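Local structure of cerato-platanin-like protein (Moniliophthora perniciosa, 3SUM) at residues N46-P54 and F87-K95; F21-L30 and V75-E83. The protein is of uncertain biochemical function, but belongs to the cerato-platanins, small secreted fungal proteins with a double-psi beta-barrel fold that probably act at the fungal or plant cell wall. All blocks are in the same frame, centred on the assembly; numbering follows the deposited sequence.

Contacts 1 and 2 meet on one sheet of the double-psi beta barrel, their centres about 11 Å apart. Strand 50-52, which pairs with 87-89 in contact 1, runs on its other edge beside 75-79, the strand of contact 2: Val51 O lies 2.8 Å from Val78 N, and Val51 N lies 2.9 Å from Thr76 O, both probable hydrogen bonds. Contact 1 is the more central, its centre about 4 Å from that of the chain; contact 2 lies about 9 Å out, where the loop and helix of 21-30 cover the end of the strand. Along the chain the four segments alternate. Arg80 NH1 of contact 2 also hydrogen-bonds Ala53 O of contact 1.

Contact 1. Residues N46-P54 and F87-K95; sequences NFPHFVAAP and FVGGTDLVK
Strands 50-52 and 87-89 run antiparallel at 140°, joined by the two hydrogen bonds of the pair Ala52-Val88, Ala52 N to Val88 O (2.8 Å) and Val88 N to Ala52 O; beyond them Gly90 N, at the N-cap of the following helix, hydrogen-bonds Phe50 O. Leu93, on the first turn of the helix, points at residues 48-51. Its CG stands opposite the backbone N (chi1 156°), which carries the two methyls toward separate partners: CD1 sits 3.9 Å above the centre of the His49 ring in a CH-pi contact, whereas CD2 lies against Phe50 O and 3.9 Å from Val51 CG1. Replacing His49 by an alanine would probably leave Leu93 CD1 without the flat face that covers it. A water bridges Pro48 O and Leu93 N, 2.9 Å from each. Farther along the strands, Val51 CG2 (3.6 Å) and Ala53 CB (3.7 Å) both touch Phe87 CD1, meeting the ring obliquely. Gly89, paired with Val51, leaves room for Leu93 CD2, which a side chain there would strike. Ala52 and Val88 put their side chains on the other side of the sheet from Val51. Strand 71-79 flanks 50-52, with Val75 touching both Val51 and Leu93, while strand 4-7 borders 86-89, Phe87 touching its Ile5 and stacking on Trp3 just before it.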
loop_
_atom_site.group_PDB
_atom_site.type_symbol
_atom_site.label_atom_id
_atom_site.label_comp_id
_atom_site.label_asym_id
_atom_site.label_seq_id
_atom_site.Cartn_x
_atom_site.Cartn_y
_atom_site.Cartn_z
ATOM N N ASN A 46 5.200 3.139 6.952
ATOM C CA ASN A 46 4.844 3.468 5.591
ATOM C C ASN A 46 3.459 4.043 5.368
ATOM O O ASN A 46 3.057 4.199 4.237
ATOM C CB ASN A 46 4.998 2.210 4.640
ATOM C CG ASN A 46 5.266 2.586 3.206
ATOM O OD1 ASN A 46 5.910 3.660 2.920
ATOM N ND2 ASN A 46 4.755 1.768 2.273
ATOM N N PHE A 47 2.748 4.388 6.430
ATOM C CA PHE A 47 1.503 5.024 6.338
ATOM C C PHE A 47 1.792 6.381 5.646
ATOM O O PHE A 47 2.723 7.034 6.026
ATOM C CB PHE A 47 0.977 5.337 7.771
ATOM C CG PHE A 47 -0.283 6.206 7.761
ATOM C CD1 PHE A 47 -1.528 5.637 7.563
ATOM C CD2 PHE A 47 -0.186 7.587 7.812
ATOM C CE1 PHE A 47 -2.688 6.428 7.554
ATOM C CE2 PHE A 47 -1.284 8.371 7.793
ATOM C CZ PHE A 47 -2.549 7.828 7.654
ATOM N N PRO A 48 1.004 6.775 4.677
ATOM C CA PRO A 48 -0.238 6.148 4.232
ATOM C C PRO A 48 -0.088 5.566 2.827
ATOM O O PRO A 48 -1.004 5.640 2.001
ATOM C CB PRO A 48 -1.188 7.320 4.257
ATOM C CG PRO A 48 -0.332 8.480 3.622
ATOM C CD PRO A 48 1.086 8.199 4.193
ATOM N N HIS A 49 1.052 4.938 2.550
ATOM C CA HIS A 49 1.216 4.318 1.249
ATOM C C HIS A 49 0.774 2.882 1.392
ATOM O O HIS A 49 1.599 2.004 1.355
ATOM C CB HIS A 49 2.708 4.418 0.875
ATOM C CG HIS A 49 2.969 5.714 0.189
ATOM N ND1 HIS A 49 3.949 5.893 -0.770
ATOM C CD2 HIS A 49 2.266 6.877 0.234
ATOM C CE1 HIS A 49 3.863 7.121 -1.261
ATOM N NE2 HIS A 49 2.865 7.750 -0.659
ATOM N N PHE A 50 -0.528 2.737 1.609
ATOM C CA PHE A 50 -1.119 1.480 2.014
ATOM C C PHE A 50 -2.147 1.034 0.998
ATOM O O PHE A 50 -2.837 1.829 0.436
ATOM C CB PHE A 50 -1.847 1.675 3.344
ATOM C CG PHE A 50 -0.947 1.738 4.537
ATOM C CD1 PHE A 50 0.389 1.382 4.438
ATOM C CD2 PHE A 50 -1.444 2.171 5.757
ATOM C CE1 PHE A 50 1.231 1.439 5.580
ATOM C CE2 PHE A 50 -0.637 2.225 6.910
ATOM C CZ PHE A 50 0.702 1.828 6.812
ATOM N N VAL A 51 -2.284 -0.297 0.835
ATOM C CA VAL A 51 -3.223 -0.796 -0.091
ATOM C C VAL A 51 -3.898 -2.025 0.495
ATOM O O VAL A 51 -3.362 -2.698 1.364
ATOM C CB VAL A 51 -2.581 -1.272 -1.450
ATOM C CG1 VAL A 51 -2.012 -0.071 -2.295
ATOM C CG2 VAL A 51 -1.463 -2.290 -1.185
ATOM N N ALA A 52 -5.119 -2.242 0.044
ATOM C CA ALA A 52 -5.726 -3.582 0.183
ATOM C C ALA A 52 -5.364 -4.330 -1.043
ATOM O O ALA A 52 -5.299 -3.767 -2.107
ATOM C CB ALA A 52 -7.267 -3.440 0.266
ATOM N N ALA A 53 -5.204 -5.646 -0.945
ATOM C CA ALA A 53 -4.845 -6.417 -2.109
ATOM C C ALA A 53 -5.295 -7.830 -1.820
ATOM O O ALA A 53 -5.640 -8.172 -0.648
ATOM C CB ALA A 53 -3.329 -6.343 -2.335
ATOM N N PRO A 54 -5.339 -8.661 -2.863
ATOM C CA PRO A 54 -5.978 -9.934 -2.648
ATOM C C PRO A 54 -5.071 -10.852 -1.876
ATOM O O PRO A 54 -3.869 -10.870 -2.106
ATOM C CB PRO A 54 -6.117 -10.520 -4.077
ATOM C CG PRO A 54 -5.869 -9.439 -4.974
ATOM C CD PRO A 54 -5.078 -8.373 -4.282
ATOM N N PHE A 87 -5.456 -3.567 -6.497
ATOM C CA PHE A 87 -5.057 -2.852 -5.308
ATOM C C PHE A 87 -6.073 -1.753 -5.032
ATOM O O PHE A 87 -6.595 -1.118 -5.975
ATOM C CB PHE A 87 -3.726 -2.148 -5.562
ATOM C CG PHE A 87 -2.576 -3.063 -5.639
ATOM C CD1 PHE A 87 -2.071 -3.666 -4.488
ATOM C CD2 PHE A 87 -1.987 -3.325 -6.861
ATOM C CE1 PHE A 87 -0.994 -4.521 -4.562
ATOM C CE2 PHE A 87 -0.904 -4.166 -6.953
ATOM C CZ PHE A 87 -0.414 -4.777 -5.832
ATOM N N VAL A 88 -6.328 -1.494 -3.751
ATOM C CA VAL A 88 -7.100 -0.325 -3.406
ATOM C C VAL A 88 -6.201 0.490 -2.513
ATOM O O VAL A 88 -5.866 0.053 -1.426
ATOM C CB VAL A 88 -8.415 -0.628 -2.707
ATOM C CG1 VAL A 88 -9.140 0.763 -2.392
ATOM C CG2 VAL A 88 -9.307 -1.479 -3.668
ATOM N N GLY A 89 -5.866 1.710 -2.913
ATOM C CA GLY A 89 -4.874 2.394 -2.115
ATOM C C GLY A 89 -5.446 3.681 -1.525
ATOM O O GLY A 89 -6.520 4.160 -1.881
ATOM N N GLY A 90 -4.703 4.246 -0.610
ATOM C CA GLY A 90 -5.063 5.513 -0.014
ATOM C C GLY A 90 -5.174 6.537 -1.085
ATOM O O GLY A 90 -4.475 6.493 -2.070
ATOM N N THR A 91 -6.025 7.510 -0.852
ATOM C CA THR A 91 -6.290 8.546 -1.826
ATOM C C THR A 91 -5.037 9.302 -2.346
ATOM O O THR A 91 -4.835 9.445 -3.569
ATOM C CB THR A 91 -7.298 9.502 -1.198
ATOM O OG1 THR A 91 -8.314 8.705 -0.543
ATOM C CG2 THR A 91 -7.880 10.421 -2.215
ATOM N N ASP A 92 -4.227 9.804 -1.446
ATOM C CA ASP A 92 -3.079 10.612 -1.847
ATOM C C ASP A 92 -2.062 9.722 -2.571
ATOM O O ASP A 92 -1.447 10.082 -3.572
ATOM C CB ASP A 92 -2.384 11.066 -0.554
ATOM C CG ASP A 92 -3.208 12.129 0.257
ATOM O OD1 ASP A 92 -4.199 12.609 -0.233
ATOM O OD2 ASP A 92 -2.781 12.418 1.398
ATOM N N LEU A 93 -1.859 8.521 -2.041
ATOM C CA LEU A 93 -0.985 7.568 -2.747
ATOM C C LEU A 93 -1.408 7.434 -4.207
ATOM O O LEU A 93 -0.604 7.534 -5.142
ATOM C CB LEU A 93 -1.045 6.212 -2.014
ATOM C CG LEU A 93 -0.695 4.969 -2.820
ATOM C CD1 LEU A 93 0.845 5.006 -3.066
ATOM C CD2 LEU A 93 -1.106 3.694 -2.108
ATOM N N VAL A 94 -2.696 7.165 -4.438
ATOM C CA VAL A 94 -3.170 6.910 -5.743
ATOM C C VAL A 94 -3.139 8.116 -6.621
ATOM O O VAL A 94 -2.661 8.068 -7.772
ATOM C CB VAL A 94 -4.619 6.235 -5.704
ATOM C CG1 VAL A 94 -5.142 6.065 -7.109
ATOM C CG2 VAL A 94 -4.500 4.875 -4.955
ATOM N N LYS A 95 -3.486 9.246 -6.016
ATOM C CA LYS A 95 -3.512 10.477 -6.704
ATOM C C LYS A 95 -2.127 10.801 -7.193
ATOM O O LYS A 95 -1.957 11.213 -8.370
ATOM C CB LYS A 95 -4.009 11.585 -5.754
ATOM C CG LYS A 95 -4.412 12.842 -6.369
ATOM C CD LYS A 95 -4.687 13.916 -5.206
ATOM C CE LYS A 95 -6.032 13.688 -4.569
ATOM N NZ LYS A 95 -6.507 14.966 -3.811
HETATM O O HOH W 1 -2.572 7.664 0.622
#

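Contact 2. Residues F21-L30 and V75-E83; sequences FKCSAALAKL and VTVVDRVEE
A chi1 of -167° turns the carboxylate of Asp79 away from its own N and out to the turn at Lys22, whose backbone N donates to Asp79 OD1 at 2.8 Å in a nearly straight bond (167°) from above the carboxylate plane. The same oxygen takes a weak bond from Arg80 N, and OD2 is paired with Lys10, so the buried carboxylate is held at both oxygens. Asp79 CB lies at the edge of the Phe21 ring, in its plane, 3.9 Å from Phe21 CD1. Cys23 SG, disulfide-bonded to Cys60, packs over one face of the Arg80 guanidinium, 3.8 Å from Arg80 NE; a water at that group's edge links NE to Lys22 O. Leu27 CD2 meets Val78 CG1 at 3.7 Å, the two side chains crossing at about a right angle. At the surface the extended Lys22 passes Arg80 CB with its CD and ends in a salt bridge, Lys22 NZ to Glu82 OE2 at 3.2 Å, on the syn side but 34° out of the carboxylate plane. Arg80 NH2 hydrogen-bonds Thr58 O. Thus the Phe21-Ser24 type I turn and the short helix after it pack over the end of strand 71-79, a disulfide-tied covering of the double-psi beta barrel of the cerato-platanin family.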
loop_
_atom_site.group_PDB
_atom_site.type_symbol
_atom_site.label_atom_id
_atom_site.label_comp_id
_atom_site.label_asym_id
_atom_site.label_seq_id
_atom_site.Cartn_x
_atom_site.Cartn_y
_atom_site.Cartn_z
ATOM N N PHE A 21 -8.821 -3.911 9.564
ATOM C CA PHE A 21 -8.126 -4.295 8.340
ATOM C C PHE A 21 -7.877 -5.762 8.443
ATOM O O PHE A 21 -7.584 -6.269 9.522
ATOM C CB PHE A 21 -6.768 -3.577 8.321
ATOM C CG PHE A 21 -6.923 -2.091 8.274
ATOM C CD1 PHE A 21 -7.075 -1.442 7.070
ATOM C CD2 PHE A 21 -7.082 -1.368 9.465
ATOM C CE1 PHE A 21 -7.305 -0.076 7.018
ATOM C CE2 PHE A 21 -7.302 0.017 9.422
ATOM C CZ PHE A 21 -7.438 0.668 8.226
ATOM N N LYS A 22 -7.956 -6.441 7.324
ATOM C CA LYS A 22 -7.853 -7.897 7.386
ATOM C C LYS A 22 -6.447 -8.341 7.566
ATOM O O LYS A 22 -6.215 -9.543 7.642
ATOM C CB LYS A 22 -8.460 -8.446 6.093
ATOM C CG LYS A 22 -10.019 -8.322 6.195
ATOM C CD LYS A 22 -10.713 -8.717 4.899
ATOM C CE LYS A 22 -12.239 -8.931 5.190
ATOM N NZ LYS A 22 -12.964 -8.956 3.896
ATOM N N CYS A 23 -5.486 -7.408 7.621
ATOM C CA CYS A 23 -4.112 -7.758 7.934
ATOM C C CYS A 23 -3.749 -7.356 9.372
ATOM O O CYS A 23 -2.616 -7.092 9.654
ATOM C CB CYS A 23 -3.134 -7.088 6.950
ATOM S SG CYS A 23 -3.332 -7.752 5.293
ATOM N N SER A 24 -4.737 -7.228 10.243
ATOM C CA SER A 24 -4.524 -6.651 11.592
ATOM C C SER A 24 -3.360 -7.321 12.346
ATOM O O SER A 24 -2.590 -6.658 13.058
ATOM C CB SER A 24 -5.878 -6.664 12.348
ATOM O OG SER A 24 -6.348 -7.994 12.457
ATOM N N ALA A 25 -3.178 -8.624 12.208
ATOM C CA ALA A 25 -2.096 -9.256 12.949
ATOM C C ALA A 25 -0.726 -8.818 12.432
ATOM O O ALA A 25 0.193 -8.525 13.196
ATOM C CB ALA A 25 -2.256 -10.877 12.886
ATOM N N ALA A 26 -0.568 -8.779 11.124
ATOM C CA ALA A 26 0.691 -8.360 10.556
ATOM C C ALA A 26 0.924 -6.872 10.944
ATOM O O ALA A 26 2.043 -6.492 11.262
ATOM C CB ALA A 26 0.653 -8.508 9.074
ATOM N N LEU A 27 -0.138 -6.068 10.922
ATOM C CA LEU A 27 -0.049 -4.628 11.295
ATOM C C LEU A 27 0.487 -4.394 12.687
ATOM O O LEU A 27 1.241 -3.406 12.933
ATOM C CB LEU A 27 -1.388 -3.937 11.161
ATOM C CG LEU A 27 -1.941 -3.909 9.715
ATOM C CD1 LEU A 27 -3.316 -3.183 9.661
ATOM C CD2 LEU A 27 -0.941 -3.261 8.757
ATOM N N ALA A 28 0.114 -5.288 13.596
ATOM C CA ALA A 28 0.557 -5.207 14.998
ATOM C C ALA A 28 2.064 -5.310 15.073
ATOM O O ALA A 28 2.679 -4.857 16.040
ATOM C CB ALA A 28 -0.049 -6.334 15.828
ATOM N N LYS A 29 2.668 -5.952 14.094
ATOM C CA LYS A 29 4.121 -6.081 14.086
ATOM C C LYS A 29 4.857 -5.057 13.231
ATOM O O LYS A 29 6.071 -5.186 13.037
ATOM C CB LYS A 29 4.447 -7.455 13.580
ATOM C CG LYS A 29 3.846 -8.469 14.602
ATOM C CD LYS A 29 4.275 -9.951 14.310
ATOM C CE LYS A 29 3.626 -10.548 13.098
ATOM N NZ LYS A 29 3.661 -12.085 13.257
ATOM N N LEU A 30 4.105 -4.078 12.735
ATOM C CA LEU A 30 4.607 -3.153 11.752
ATOM C C LEU A 30 4.574 -1.750 12.262
ATOM O O LEU A 30 4.529 -0.802 11.485
ATOM C CB LEU A 30 3.892 -3.301 10.424
ATOM C CG LEU A 30 4.312 -4.542 9.653
ATOM C CD1 LEU A 30 3.365 -4.671 8.412
ATOM C CD2 LEU A 30 5.763 -4.443 9.148
ATOM N N VAL A 75 4.282 0.355 -1.705
ATOM C CA VAL A 75 3.093 0.302 -0.892
ATOM C C VAL A 75 3.090 -0.925 0.017
ATOM O O VAL A 75 3.636 -1.917 -0.348
ATOM C CB VAL A 75 1.810 0.322 -1.768
ATOM C CG1 VAL A 75 1.798 1.550 -2.713
ATOM C CG2 VAL A 75 1.681 -0.921 -2.671
ATOM N N THR A 76 2.454 -0.808 1.221
ATOM C CA THR A 76 2.368 -1.907 2.098
ATOM C C THR A 76 0.981 -2.465 1.959
ATOM O O THR A 76 -0.002 -1.728 1.991
ATOM C CB THR A 76 2.604 -1.418 3.520
ATOM O OG1 THR A 76 3.884 -0.785 3.527
ATOM C CG2 THR A 76 2.688 -2.619 4.522
ATOM N N VAL A 77 0.876 -3.803 1.867
ATOM C CA VAL A 77 -0.414 -4.387 1.886
ATOM C C VAL A 77 -0.924 -4.456 3.334
ATOM O O VAL A 77 -0.296 -5.089 4.177
ATOM C CB VAL A 77 -0.325 -5.851 1.268
ATOM C CG1 VAL A 77 -1.723 -6.610 1.425
ATOM C CG2 VAL A 77 0.054 -5.776 -0.258
ATOM N N VAL A 78 -2.090 -3.852 3.611
ATOM C CA VAL A 78 -2.578 -3.727 4.959
ATOM C C VAL A 78 -4.002 -4.263 5.089
ATOM O O VAL A 78 -4.554 -4.316 6.190
ATOM C CB VAL A 78 -2.578 -2.262 5.445
ATOM C CG1 VAL A 78 -1.096 -1.627 5.400
ATOM C CG2 VAL A 78 -3.649 -1.380 4.675
ATOM N N ASP A 79 -4.583 -4.698 3.972
ATOM C CA ASP A 79 -5.982 -5.178 4.057
ATOM C C ASP A 79 -6.237 -6.048 2.826
ATOM O O ASP A 79 -5.329 -6.224 1.989
ATOM C CB ASP A 79 -6.856 -3.907 4.054
ATOM C CG ASP A 79 -8.312 -4.165 4.463
ATOM O OD1 ASP A 79 -8.669 -5.292 4.887
ATOM O OD2 ASP A 79 -9.064 -3.196 4.310
ATOM N N ARG A 80 -7.438 -6.565 2.658
ATOM C CA ARG A 80 -7.686 -7.498 1.572
ATOM C C ARG A 80 -8.808 -6.926 0.740
ATOM O O ARG A 80 -9.682 -6.266 1.285
ATOM C CB ARG A 80 -8.155 -8.919 2.087
ATOM C CG ARG A 80 -7.023 -10.026 2.061
ATOM C CD ARG A 80 -5.768 -9.418 2.785
ATOM N NE ARG A 80 -4.738 -10.443 2.981
ATOM C CZ ARG A 80 -3.742 -10.619 2.140
ATOM N NH1 ARG A 80 -3.667 -9.859 1.074
ATOM N NH2 ARG A 80 -2.836 -11.545 2.382
ATOM N N VAL A 81 -8.764 -7.122 -0.572
ATOM C CA VAL A 81 -9.968 -7.004 -1.396
ATOM C C VAL A 81 -10.036 -8.391 -2.013
ATOM O O VAL A 81 -9.018 -9.078 -2.084
ATOM C CB VAL A 81 -9.828 -5.956 -2.482
ATOM C CG1 VAL A 81 -9.961 -4.592 -1.849
ATOM C CG2 VAL A 81 -8.474 -6.078 -3.216
ATOM N N GLU A 82 -11.168 -8.864 -2.446
ATOM C CA GLU A 82 -11.066 -10.231 -3.011
ATOM C C GLU A 82 -11.286 -10.296 -4.510
ATOM O O GLU A 82 -11.964 -11.203 -5.020
ATOM C CB GLU A 82 -11.996 -11.173 -2.277
ATOM C CG GLU A 82 -11.742 -11.322 -0.757
ATOM C CD GLU A 82 -12.177 -10.077 0.002
ATOM O OE1 GLU A 82 -13.108 -9.369 -0.482
ATOM O OE2 GLU A 82 -11.609 -9.829 1.079
ATOM N N GLU A 83 -10.730 -9.316 -5.211
ATOM C CA GLU A 83 -10.812 -9.227 -6.628
ATOM C C GLU A 83 -9.408 -9.443 -7.123
ATOM O O GLU A 83 -8.475 -8.760 -6.681
ATOM C CB GLU A 83 -11.328 -7.852 -7.001
ATOM C CG GLU A 83 -12.736 -7.867 -7.680
ATOM C CD GLU A 83 -13.942 -8.257 -6.818
ATOM O OE1 GLU A 83 -14.292 -7.585 -5.821
ATOM O OE2 GLU A 83 -14.607 -9.241 -7.179
HETATM O O HOH W 2 -5.665 -11.645 5.508
HETATM O O HOH W 3 -12.365 -7.456 2.057
#